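Local coordinates for putative p22 protein (Leishmania major, PDB 1YQF), which is of unknown biochemical function but belongs to the mitochondrial glycoprotein (MAM33) family and is homologous to human p32, at residues Asp29-Glu34 with Thr196-Phe201; Leu76-Ser81 with Glu173-Phe178; Val96-Lys101 with Glu167-Asp172; Met106-Ser111 with Leu117-Ile122. All coordinates share one frame; numbering follows the deposited sequence.

How the interactions relate
Interaction 1 stands apart, 33 Å or more between centres from the others, where the terminal helices pair near a second subunit. Interactions 2, 3 and 4 have centres 11 to 12 Å apart and touch, all on the antiparallel sheet. Interaction 2 shares helix 173-202 with interaction 1; strand 92-99 of interaction 3 lies between strand 74-81 of interaction 2 and strand 105-113 of interaction 4. Chemistry follows place: interactions 2 and 3 are buried and apolar across the contact, interaction 1 is partly buried around one amide-hydroxyl bond, and interaction 4 joins strands by backbone bonds, with an apolar face and a largely polar one.

Interaction 1: Asp29-Glu34 with Thr196-Phe201; sequences DATRRE and TTMNKF
T31 OG1 is the polar atom to look at first. It takes a hydrogen bond from N199 ND2 at 2.9 Å, with an N-H...O angle of 164°, and within its own helix it is also bonded to the carbonyl oxygens of L27 and A28. The hydroxyl lies in the amide plane of N199. Two torsions bring the partners together: T31 holds OG1 between its backbone N and carbonyl carbon (chi1 51°), while N199 sends CG away from its backbone N and across the gap. The CB of N199 follows closely, 3.3 Å from T31 OG1, so the hydroxyl has a methylene beside it as well as the amide.

Here the first and last helices of the chain, 23-39 and 173-202, run nearly antiparallel. The short segments' axes approach to 8.8 Å, with 156° between their directions, a pairing of terminal helices in keeping with the p32 family. T31 CG2 turns to the other side and meets the M198 side chain at about a right angle, 3.8 Å from SD; M198 also packs on L27. At the more open edge R32 contributes little beyond its CB, 3.9 Å from N199 ND2, because its guanidinium leads off to a salt bridge with E36. A second subunit closes over the same region: its L158 packs on T31, and its D157 forms a salt bridge with R33.

Interaction 2: Leu76-Ser81 with Glu173-Phe178; sequences LVVRYS and EKLGEF
Where helix 173-202 starts, its first turns lie over one face of the antiparallel sheet, and V78 and Y80 of strand 74-81 meet L175 and F178 there. V78 and L175 reach toward each other tip to tip: V78 CG2 sits 3.8 Å from L175 CD1, one methyl against another. With chi1 at -154° and chi2 extended, L175 carries CD1 out toward the strand, where V78 CG2 meets it, and the two side chains together bridge the 9.2 Å between the CA atoms of V78 and L175.

One helical turn on, the aromatic pair behaves differently. The side chains of Y80 and F178 cross at about a right angle, and the nearest approach is Y80 OH to F178 CE2, 3.7 Å, while Y80 CZ stays 4.5 Å from F178 CE2. A chi1 of 62° tucks the Y80 ring over its own main chain and sends the phenol across to the helix. Its hydroxyl is buried here without a polar partner in the model.

W54 packs on V78, and L67 of strand 64-71 touches both L175 and F178, so the layer extends into the next strand. F178 also meets the ring of Y182. An apolar helix face laid on a twisted antiparallel sheet is the core packing of the p32-like fold.

Interaction 3: Val96-Lys101 with Glu167-Asp172; sequences VYITQK and EKRGVD
V96 and V171 have the same first torsion, -177° in each, with CG1 set anti to the backbone N and CG2 anti to the carbonyl carbon. Sliding past each other in opposite directions, the two side chains pair crosswise: V96 CG2 meets V171 CG1 at 3.9 Å, and V96 CG1 meets V171 CG2 at 4.0 Å. I98 adds a second point of touch. Its CD1 lies 4.0 Å from R169 CD, with the two side chains crossing at about a right angle, so I98 uses the aliphatic stem of the arginine.

The charged end is handled by others: R169 NE forms a salt bridge with E74, NH1 bonds to the carbonyl oxygen of Y165, the guanidinium makes a cation-pi contact with the Y165 ring, and NH2 bonds to S23 of the third subunit. A buried arginine thus offers its CD methylene to the strand and keeps its polar atoms supplied.

The backbone of 167-172 turns sharply here. Helix 156-168 ends in a Schellman motif, with G170 at C-prime (phi 86°), G170 N bonded to E167 O at 3.1 Å and V171 N to L166 O. V171 is the centre of an inverse gamma turn, and D172 is the N-cap of the next helix, its OD1 bonded to the backbone N of L175. The connection between helices 156-168 and 173-202 is thus pressed on strand 92-99, with L166 packing beside V96, I98 and V171, L76 of strand 74-81 touching I98 and R169, and L110 of strand 105-113 resting on V96.

Interaction 4: Met106-Ser111 with Leu117-Ile122; sequences MQADLS and LVLNNI
A108, L110, L119 and I122 make the tight side of this antiparallel hairpin. L119 CD1 touches both L110 CG, at 3.9 Å, and A108 CB, while the CG2 methyl of I122 meets M106 CG. This face turns to helix 156-168, whose V162 touches both L119 and I122.

Between the strands a classic beta bulge sets N120 and N121 together against D109. N120 N gives D109 O a bond of 2.8 Å, whereas N121 N reaches the same oxygen only weakly at 3.4 Å. D109 N returns a bond to N121 O, and further along the S111-V118 pair is hydrogen-bonded both ways.

The other side, with D109, N121, S111 and V118, is mostly polar apart from V118, more open to solvent and bridged by water, and N120 at the bulge is exposed. D109 and N121 lie side by side, their carboxylate and amide planes 54° apart, and a water links them: it gives to D109 OD1 and to Q107 O and accepts from N121 ND2 at 2.7 Å. N121 ND2 also bonds to T147 O. Q107 NE2 reaches D109 OD1 on its syn lone pair, at 2.9 Å and 170°, while Q107 OE1 bonds to Y125 OH. N120 ND2 bonds to S111 OG at 3.0 Å, somewhat bent at 139°. With an amide and a water both donating to OD1, the D109 carboxylate is probably kept ionised and held in one rotation.

Interaction 1: Asp29-Glu34 with Thr196-Phe201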
# COMPACT_ATOMS: atom_id res chain seq x y z
N ASP A 29 -28.92 -8.36 -22.20
CA ASP A 29 -28.98 -7.91 -23.59
C ASP A 29 -27.84 -6.95 -23.91
O ASP A 29 -27.28 -6.98 -25.00
CB ASP A 29 -30.31 -7.20 -23.89
CG ASP A 29 -31.52 -8.06 -23.63
OD1 ASP A 29 -31.46 -9.31 -23.51
OD2 ASP A 29 -32.63 -7.50 -23.53
N ALA A 30 -27.51 -6.09 -22.94
CA ALA A 30 -26.46 -5.09 -23.09
C ALA A 30 -25.07 -5.73 -23.17
O ALA A 30 -24.26 -5.33 -24.01
CB ALA A 30 -26.51 -4.09 -21.93
N THR A 31 -24.80 -6.71 -22.31
CA THR A 31 -23.51 -7.40 -22.32
C THR A 31 -23.39 -8.28 -23.56
O THR A 31 -22.33 -8.37 -24.16
CB THR A 31 -23.30 -8.25 -21.05
OG1 THR A 31 -24.43 -9.11 -20.84
CG2 THR A 31 -23.24 -7.37 -19.81
N ARG A 32 -24.50 -8.91 -23.93
CA ARG A 32 -24.56 -9.77 -25.11
C ARG A 32 -24.29 -8.95 -26.38
O ARG A 32 -23.60 -9.42 -27.28
CB ARG A 32 -25.94 -10.45 -25.21
CG ARG A 32 -26.12 -11.32 -26.45
CD ARG A 32 -27.41 -12.13 -26.46
NE ARG A 32 -28.60 -11.29 -26.41
CZ ARG A 32 -29.11 -10.60 -27.44
NH1 ARG A 32 -28.53 -10.64 -28.64
NH2 ARG A 32 -30.20 -9.87 -27.26
N ARG A 33 -24.83 -7.74 -26.43
CA ARG A 33 -24.62 -6.85 -27.57
C ARG A 33 -23.18 -6.36 -27.63
O ARG A 33 -22.61 -6.22 -28.71
CB ARG A 33 -25.58 -5.65 -27.51
CG ARG A 33 -26.96 -5.92 -28.10
CD ARG A 33 -27.73 -4.65 -28.45
NE ARG A 33 -28.05 -3.85 -27.27
CZ ARG A 33 -29.02 -4.13 -26.39
NH1 ARG A 33 -29.80 -5.20 -26.55
NH2 ARG A 33 -29.21 -3.33 -25.35
N GLU A 34 -22.58 -6.11 -26.46
CA GLU A 34 -21.19 -5.67 -26.40
C GLU A 34 -20.24 -6.81 -26.79
O GLU A 34 -19.25 -6.58 -27.47
CB GLU A 34 -20.84 -5.14 -25.00
CG GLU A 34 -21.54 -3.84 -24.63
CD GLU A 34 -21.29 -2.72 -25.63
OE1 GLU A 34 -20.11 -2.33 -25.79
OE2 GLU A 34 -22.26 -2.25 -26.25
N THR A 196 -18.54 -11.74 -20.78
CA THR A 196 -19.16 -13.07 -20.68
C THR A 196 -19.57 -13.38 -19.24
O THR A 196 -20.66 -13.90 -19.00
CB THR A 196 -18.18 -14.15 -21.17
OG1 THR A 196 -17.79 -13.88 -22.52
CG2 THR A 196 -18.85 -15.52 -21.25
N THR A 197 -18.70 -13.06 -18.29
CA THR A 197 -18.93 -13.35 -16.88
C THR A 197 -20.05 -12.50 -16.30
O THR A 197 -20.84 -12.98 -15.50
CB THR A 197 -17.64 -13.14 -16.08
OG1 THR A 197 -16.63 -14.05 -16.55
CG2 THR A 197 -17.82 -13.51 -14.61
N MET A 198 -20.10 -11.23 -16.69
CA MET A 198 -21.17 -10.35 -16.23
C MET A 198 -22.49 -10.77 -16.86
O MET A 198 -23.55 -10.66 -16.24
CB MET A 198 -20.88 -8.89 -16.60
CG MET A 198 -22.00 -7.96 -16.18
SD MET A 198 -21.66 -6.26 -16.55
CE MET A 198 -20.80 -5.79 -15.06
N ASN A 199 -22.42 -11.24 -18.10
CA ASN A 199 -23.60 -11.73 -18.82
C ASN A 199 -24.18 -12.95 -18.11
O ASN A 199 -25.39 -13.05 -17.93
CB ASN A 199 -23.23 -12.08 -20.26
CG ASN A 199 -24.40 -12.65 -21.04
OD1 ASN A 199 -24.54 -13.87 -21.17
ND2 ASN A 199 -25.26 -11.77 -21.55
N LYS A 200 -23.30 -13.86 -17.70
CA LYS A 200 -23.67 -15.02 -16.89
C LYS A 200 -24.38 -14.57 -15.63
O LYS A 200 -25.39 -15.14 -15.22
CB LYS A 200 -22.41 -15.80 -16.52
CG LYS A 200 -22.62 -16.99 -15.58
CD LYS A 200 -21.30 -17.71 -15.34
CE LYS A 200 -21.44 -18.86 -14.37
NZ LYS A 200 -20.11 -19.43 -13.99
N PHE A 201 -23.83 -13.52 -15.02
CA PHE A 201 -24.36 -12.94 -13.79
C PHE A 201 -25.78 -12.40 -13.98
O PHE A 201 -26.62 -12.52 -13.08
CB PHE A 201 -23.46 -11.80 -13.31
CG PHE A 201 -23.19 -11.84 -11.86
CD1 PHE A 201 -22.23 -12.71 -11.35
CD2 PHE A 201 -23.89 -11.02 -10.98
CE1 PHE A 201 -21.98 -12.75 -10.00
CE2 PHE A 201 -23.63 -11.06 -9.63
CZ PHE A 201 -22.68 -11.93 -9.14

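Interaction 2: Leu76-Ser81 with Glu173-Phe178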
# COMPACT_ATOMS: atom_id res chain seq x y z
N LEU A 76 17.62 -14.19 -16.12
CA LEU A 76 16.91 -12.92 -16.25
C LEU A 76 15.40 -13.12 -16.19
O LEU A 76 14.87 -14.08 -16.75
CB LEU A 76 17.29 -12.22 -17.56
CG LEU A 76 18.79 -12.05 -17.85
CD1 LEU A 76 18.97 -11.43 -19.23
CD2 LEU A 76 19.47 -11.20 -16.80
N VAL A 77 14.72 -12.21 -15.51
CA VAL A 77 13.26 -12.20 -15.46
C VAL A 77 12.77 -10.76 -15.57
O VAL A 77 13.18 -9.91 -14.80
CB VAL A 77 12.72 -12.83 -14.16
CG1 VAL A 77 11.20 -12.76 -14.11
CG2 VAL A 77 13.18 -14.28 -14.02
N VAL A 78 11.89 -10.50 -16.53
CA VAL A 78 11.23 -9.20 -16.65
C VAL A 78 9.76 -9.42 -16.35
O VAL A 78 9.04 -10.07 -17.10
CB VAL A 78 11.39 -8.61 -18.06
CG1 VAL A 78 10.68 -7.26 -18.15
CG2 VAL A 78 12.87 -8.46 -18.41
N ARG A 79 9.31 -8.86 -15.23
CA ARG A 79 7.96 -9.09 -14.73
C ARG A 79 7.10 -7.85 -14.91
O ARG A 79 7.54 -6.74 -14.65
CB ARG A 79 8.03 -9.47 -13.25
CG ARG A 79 6.68 -9.61 -12.57
CD ARG A 79 6.77 -10.24 -11.20
NE ARG A 79 7.26 -11.62 -11.25
CZ ARG A 79 7.72 -12.30 -10.20
NH1 ARG A 79 7.75 -11.73 -9.00
NH2 ARG A 79 8.14 -13.55 -10.34
N TYR A 80 5.87 -8.06 -15.35
CA TYR A 80 4.91 -6.98 -15.52
C TYR A 80 3.49 -7.48 -15.34
O TYR A 80 3.24 -8.68 -15.34
CB TYR A 80 5.05 -6.35 -16.90
CG TYR A 80 4.77 -7.31 -18.03
CD1 TYR A 80 5.72 -8.25 -18.41
CD2 TYR A 80 3.56 -7.27 -18.72
CE1 TYR A 80 5.47 -9.14 -19.45
CE2 TYR A 80 3.31 -8.16 -19.77
CZ TYR A 80 4.26 -9.09 -20.12
OH TYR A 80 4.02 -9.97 -21.15
N SER A 81 2.58 -6.53 -15.19
CA SER A 81 1.16 -6.82 -15.07
C SER A 81 0.43 -6.11 -16.20
O SER A 81 0.81 -5.00 -16.59
CB SER A 81 0.64 -6.33 -13.71
OG SER A 81 -0.76 -6.54 -13.59
N GLU A 173 14.40 -0.73 -25.54
CA GLU A 173 13.16 -0.15 -26.03
C GLU A 173 12.29 -1.14 -26.80
O GLU A 173 11.07 -0.99 -26.86
CB GLU A 173 13.45 1.06 -26.91
CG GLU A 173 14.10 2.21 -26.16
CD GLU A 173 14.13 3.51 -26.95
OE1 GLU A 173 13.63 3.54 -28.10
OE2 GLU A 173 14.67 4.51 -26.42
N LYS A 174 12.92 -2.15 -27.41
CA LYS A 174 12.19 -3.21 -28.10
C LYS A 174 11.40 -4.10 -27.14
O LYS A 174 10.32 -4.58 -27.49
CB LYS A 174 13.14 -4.08 -28.94
CG LYS A 174 13.93 -3.31 -29.99
CD LYS A 174 13.03 -2.59 -30.99
CE LYS A 174 13.83 -1.71 -31.93
NZ LYS A 174 14.68 -0.72 -31.20
N LEU A 175 11.93 -4.29 -25.94
CA LEU A 175 11.26 -5.10 -24.92
C LEU A 175 10.08 -4.30 -24.37
O LEU A 175 9.01 -4.85 -24.15
CB LEU A 175 12.23 -5.48 -23.80
CG LEU A 175 11.92 -6.76 -23.02
CD1 LEU A 175 12.97 -7.01 -21.96
CD2 LEU A 175 10.55 -6.71 -22.37
N GLY A 176 10.30 -3.01 -24.16
CA GLY A 176 9.27 -2.13 -23.64
C GLY A 176 8.05 -2.09 -24.54
O GLY A 176 6.93 -2.21 -24.06
N GLU A 177 8.29 -1.92 -25.84
CA GLU A 177 7.23 -1.88 -26.84
C GLU A 177 6.44 -3.19 -26.83
O GLU A 177 5.23 -3.18 -27.02
CB GLU A 177 7.81 -1.62 -28.23
CG GLU A 177 6.79 -1.58 -29.36
CD GLU A 177 7.42 -1.27 -30.70
OE1 GLU A 177 7.68 -0.07 -30.97
OE2 GLU A 177 7.66 -2.21 -31.49
N PHE A 178 7.13 -4.30 -26.60
CA PHE A 178 6.46 -5.59 -26.46
C PHE A 178 5.48 -5.55 -25.30
O PHE A 178 4.30 -5.85 -25.47
CB PHE A 178 7.46 -6.73 -26.24
CG PHE A 178 6.81 -8.01 -25.82
CD1 PHE A 178 6.17 -8.82 -26.76
CD2 PHE A 178 6.80 -8.41 -24.49
CE1 PHE A 178 5.56 -10.01 -26.38
CE2 PHE A 178 6.19 -9.60 -24.10
CZ PHE A 178 5.57 -10.40 -25.05

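Interaction 3: Val96-Lys101 with Glu167-Asp172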
# COMPACT_ATOMS: atom_id res chain seq x y z
N VAL A 96 12.79 -5.90 -13.38
CA VAL A 96 13.82 -6.71 -14.01
C VAL A 96 14.66 -7.39 -12.92
O VAL A 96 15.24 -6.72 -12.08
CB VAL A 96 14.75 -5.86 -14.90
CG1 VAL A 96 15.78 -6.73 -15.61
CG2 VAL A 96 13.94 -5.07 -15.91
N TYR A 97 14.73 -8.71 -12.96
CA TYR A 97 15.52 -9.47 -12.00
C TYR A 97 16.70 -10.13 -12.71
O TYR A 97 16.55 -10.76 -13.75
CB TYR A 97 14.66 -10.53 -11.31
CG TYR A 97 13.44 -9.96 -10.62
CD1 TYR A 97 12.25 -9.77 -11.33
CD2 TYR A 97 13.46 -9.61 -9.28
CE1 TYR A 97 11.12 -9.24 -10.72
CE2 TYR A 97 12.33 -9.08 -8.65
CZ TYR A 97 11.17 -8.90 -9.38
OH TYR A 97 10.04 -8.39 -8.78
N ILE A 98 17.89 -9.97 -12.13
CA ILE A 98 19.10 -10.59 -12.64
C ILE A 98 19.67 -11.43 -11.52
O ILE A 98 20.17 -10.90 -10.53
CB ILE A 98 20.12 -9.51 -13.09
CG1 ILE A 98 19.48 -8.58 -14.14
CG2 ILE A 98 21.38 -10.15 -13.66
CD1 ILE A 98 20.40 -7.50 -14.67
N THR A 99 19.58 -12.75 -11.66
CA THR A 99 20.01 -13.68 -10.61
C THR A 99 21.31 -14.38 -11.00
O THR A 99 21.41 -15.00 -12.06
CB THR A 99 18.90 -14.71 -10.34
OG1 THR A 99 17.77 -14.06 -9.75
CG2 THR A 99 19.34 -15.74 -9.30
N GLN A 100 22.31 -14.28 -10.12
CA GLN A 100 23.59 -14.93 -10.32
C GLN A 100 23.50 -16.41 -9.96
O GLN A 100 22.50 -16.87 -9.42
CB GLN A 100 24.67 -14.26 -9.46
CG GLN A 100 24.86 -12.76 -9.71
CD GLN A 100 25.43 -12.43 -11.08
OE1 GLN A 100 25.97 -13.30 -11.77
NE2 GLN A 100 25.32 -11.18 -11.48
N LYS A 101 24.57 -17.15 -10.27
CA LYS A 101 24.65 -18.58 -9.96
C LYS A 101 24.49 -18.84 -8.45
O LYS A 101 23.79 -19.77 -8.05
CB LYS A 101 25.99 -19.14 -10.46
CG LYS A 101 26.20 -20.63 -10.23
CD LYS A 101 27.18 -21.24 -11.23
CE LYS A 101 28.58 -20.65 -11.11
NZ LYS A 101 29.21 -20.88 -9.78
N GLU A 167 20.69 -2.90 -21.27
CA GLU A 167 20.48 -2.95 -22.72
C GLU A 167 21.15 -4.15 -23.38
O GLU A 167 20.56 -4.79 -24.26
CB GLU A 167 20.99 -1.66 -23.37
CG GLU A 167 20.74 -1.57 -24.87
CD GLU A 167 21.18 -0.24 -25.45
OE1 GLU A 167 20.64 0.80 -25.01
OE2 GLU A 167 22.06 -0.23 -26.33
N LYS A 168 22.38 -4.46 -22.96
CA LYS A 168 23.13 -5.61 -23.47
C LYS A 168 22.35 -6.91 -23.27
O LYS A 168 22.44 -7.83 -24.08
CB LYS A 168 24.50 -5.73 -22.78
CG LYS A 168 25.52 -4.66 -23.17
CD LYS A 168 26.87 -4.91 -22.50
CE LYS A 168 27.85 -3.77 -22.75
NZ LYS A 168 29.16 -3.97 -22.04
N ARG A 169 21.59 -6.97 -22.18
CA ARG A 169 20.81 -8.16 -21.81
C ARG A 169 19.39 -8.22 -22.40
O ARG A 169 18.58 -9.02 -21.96
CB ARG A 169 20.72 -8.24 -20.28
CG ARG A 169 22.03 -8.63 -19.66
CD ARG A 169 22.13 -8.32 -18.18
NE ARG A 169 23.42 -8.74 -17.66
CZ ARG A 169 24.59 -8.17 -17.95
NH1 ARG A 169 24.66 -7.11 -18.76
NH2 ARG A 169 25.70 -8.64 -17.41
N GLY A 170 19.11 -7.40 -23.40
CA GLY A 170 17.80 -7.41 -24.04
C GLY A 170 16.75 -6.54 -23.37
O GLY A 170 15.61 -6.48 -23.84
N VAL A 171 17.12 -5.88 -22.28
CA VAL A 171 16.23 -4.95 -21.58
C VAL A 171 16.41 -3.57 -22.21
O VAL A 171 17.21 -2.76 -21.75
CB VAL A 171 16.53 -4.91 -20.07
CG1 VAL A 171 15.54 -4.00 -19.35
CG2 VAL A 171 16.49 -6.31 -19.48
N ASP A 172 15.64 -3.33 -23.27
CA ASP A 172 15.79 -2.13 -24.09
C ASP A 172 14.42 -1.59 -24.52
O ASP A 172 13.41 -1.93 -23.92
CB ASP A 172 16.68 -2.45 -25.31
CG ASP A 172 16.22 -3.68 -26.07
OD1 ASP A 172 15.00 -3.96 -26.10
OD2 ASP A 172 17.01 -4.44 -26.67

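Interaction 4: Met106-Ser111 with Leu117-Ile122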
# COMPACT_ATOMS: atom_id res chain seq x y z
N MET A 106 19.80 -8.85 -8.50
CA MET A 106 19.53 -7.43 -8.70
C MET A 106 18.10 -7.26 -9.16
O MET A 106 17.62 -8.01 -10.01
CB MET A 106 20.45 -6.86 -9.78
CG MET A 106 20.27 -5.35 -9.99
SD MET A 106 20.94 -4.76 -11.54
CE MET A 106 22.66 -4.74 -11.17
N GLN A 107 17.43 -6.25 -8.62
CA GLN A 107 16.10 -5.86 -9.07
C GLN A 107 16.17 -4.42 -9.59
O GLN A 107 16.56 -3.52 -8.85
CB GLN A 107 15.10 -5.96 -7.92
CG GLN A 107 13.66 -5.64 -8.33
CD GLN A 107 12.73 -5.49 -7.14
OE1 GLN A 107 12.72 -6.33 -6.24
NE2 GLN A 107 11.94 -4.43 -7.14
N ALA A 108 15.79 -4.22 -10.84
CA ALA A 108 15.72 -2.88 -11.42
C ALA A 108 14.27 -2.55 -11.75
O ALA A 108 13.62 -3.29 -12.48
CB ALA A 108 16.58 -2.79 -12.67
N ASP A 109 13.76 -1.46 -11.19
CA ASP A 109 12.42 -0.99 -11.50
C ASP A 109 12.49 0.06 -12.59
O ASP A 109 13.18 1.06 -12.43
CB ASP A 109 11.76 -0.37 -10.27
CG ASP A 109 11.64 -1.34 -9.12
OD1 ASP A 109 12.32 -2.40 -9.13
OD2 ASP A 109 10.90 -1.11 -8.14
N LEU A 110 11.79 -0.17 -13.69
CA LEU A 110 11.74 0.81 -14.76
C LEU A 110 10.31 1.07 -15.19
O LEU A 110 9.43 0.24 -14.99
CB LEU A 110 12.56 0.34 -15.97
CG LEU A 110 13.99 -0.13 -15.70
CD1 LEU A 110 14.00 -1.61 -15.41
CD2 LEU A 110 14.90 0.18 -16.86
N SER A 111 10.09 2.25 -15.75
CA SER A 111 8.81 2.59 -16.34
C SER A 111 9.00 2.84 -17.83
O SER A 111 10.07 3.27 -18.27
CB SER A 111 8.21 3.82 -15.65
OG SER A 111 9.17 4.86 -15.54
N LEU A 117 12.79 3.77 -21.96
CA LEU A 117 12.96 3.12 -20.68
C LEU A 117 13.54 4.11 -19.68
O LEU A 117 14.55 4.75 -19.95
CB LEU A 117 13.89 1.90 -20.81
CG LEU A 117 13.24 0.53 -20.67
CD1 LEU A 117 12.04 0.35 -21.61
CD2 LEU A 117 14.28 -0.55 -20.94
N VAL A 118 12.88 4.24 -18.53
CA VAL A 118 13.34 5.10 -17.46
C VAL A 118 13.59 4.26 -16.21
O VAL A 118 12.74 3.49 -15.78
CB VAL A 118 12.35 6.23 -17.14
CG1 VAL A 118 12.88 7.13 -16.03
CG2 VAL A 118 12.07 7.06 -18.40
N LEU A 119 14.77 4.43 -15.64
CA LEU A 119 15.21 3.67 -14.48
C LEU A 119 14.82 4.40 -13.20
O LEU A 119 15.15 5.56 -13.02
CB LEU A 119 16.72 3.52 -14.55
CG LEU A 119 17.45 2.63 -13.55
CD1 LEU A 119 16.90 1.20 -13.55
CD2 LEU A 119 18.92 2.66 -13.92
N ASN A 120 14.10 3.70 -12.32
CA ASN A 120 13.58 4.31 -11.10
C ASN A 120 14.15 3.76 -9.79
O ASN A 120 14.10 4.44 -8.77
CB ASN A 120 12.06 4.20 -11.08
CG ASN A 120 11.41 5.11 -12.11
OD1 ASN A 120 11.77 6.28 -12.25
ND2 ASN A 120 10.46 4.56 -12.86
N ASN A 121 14.69 2.54 -9.81
CA ASN A 121 15.28 1.96 -8.60
C ASN A 121 16.14 0.74 -8.90
O ASN A 121 15.83 -0.03 -9.80
CB ASN A 121 14.18 1.56 -7.60
CG ASN A 121 14.71 1.38 -6.19
OD1 ASN A 121 14.88 2.36 -5.46
ND2 ASN A 121 15.00 0.14 -5.81
N ILE A 122 17.22 0.59 -8.14
CA ILE A 122 18.10 -0.57 -8.23
C ILE A 122 18.43 -1.04 -6.82
O ILE A 122 18.89 -0.25 -5.99
CB ILE A 122 19.42 -0.21 -8.93
CG1 ILE A 122 19.17 0.41 -10.30
CG2 ILE A 122 20.31 -1.46 -9.06
CD1 ILE A 122 20.40 0.98 -10.91
O HOH W 1 14.53 -1.93 -7.49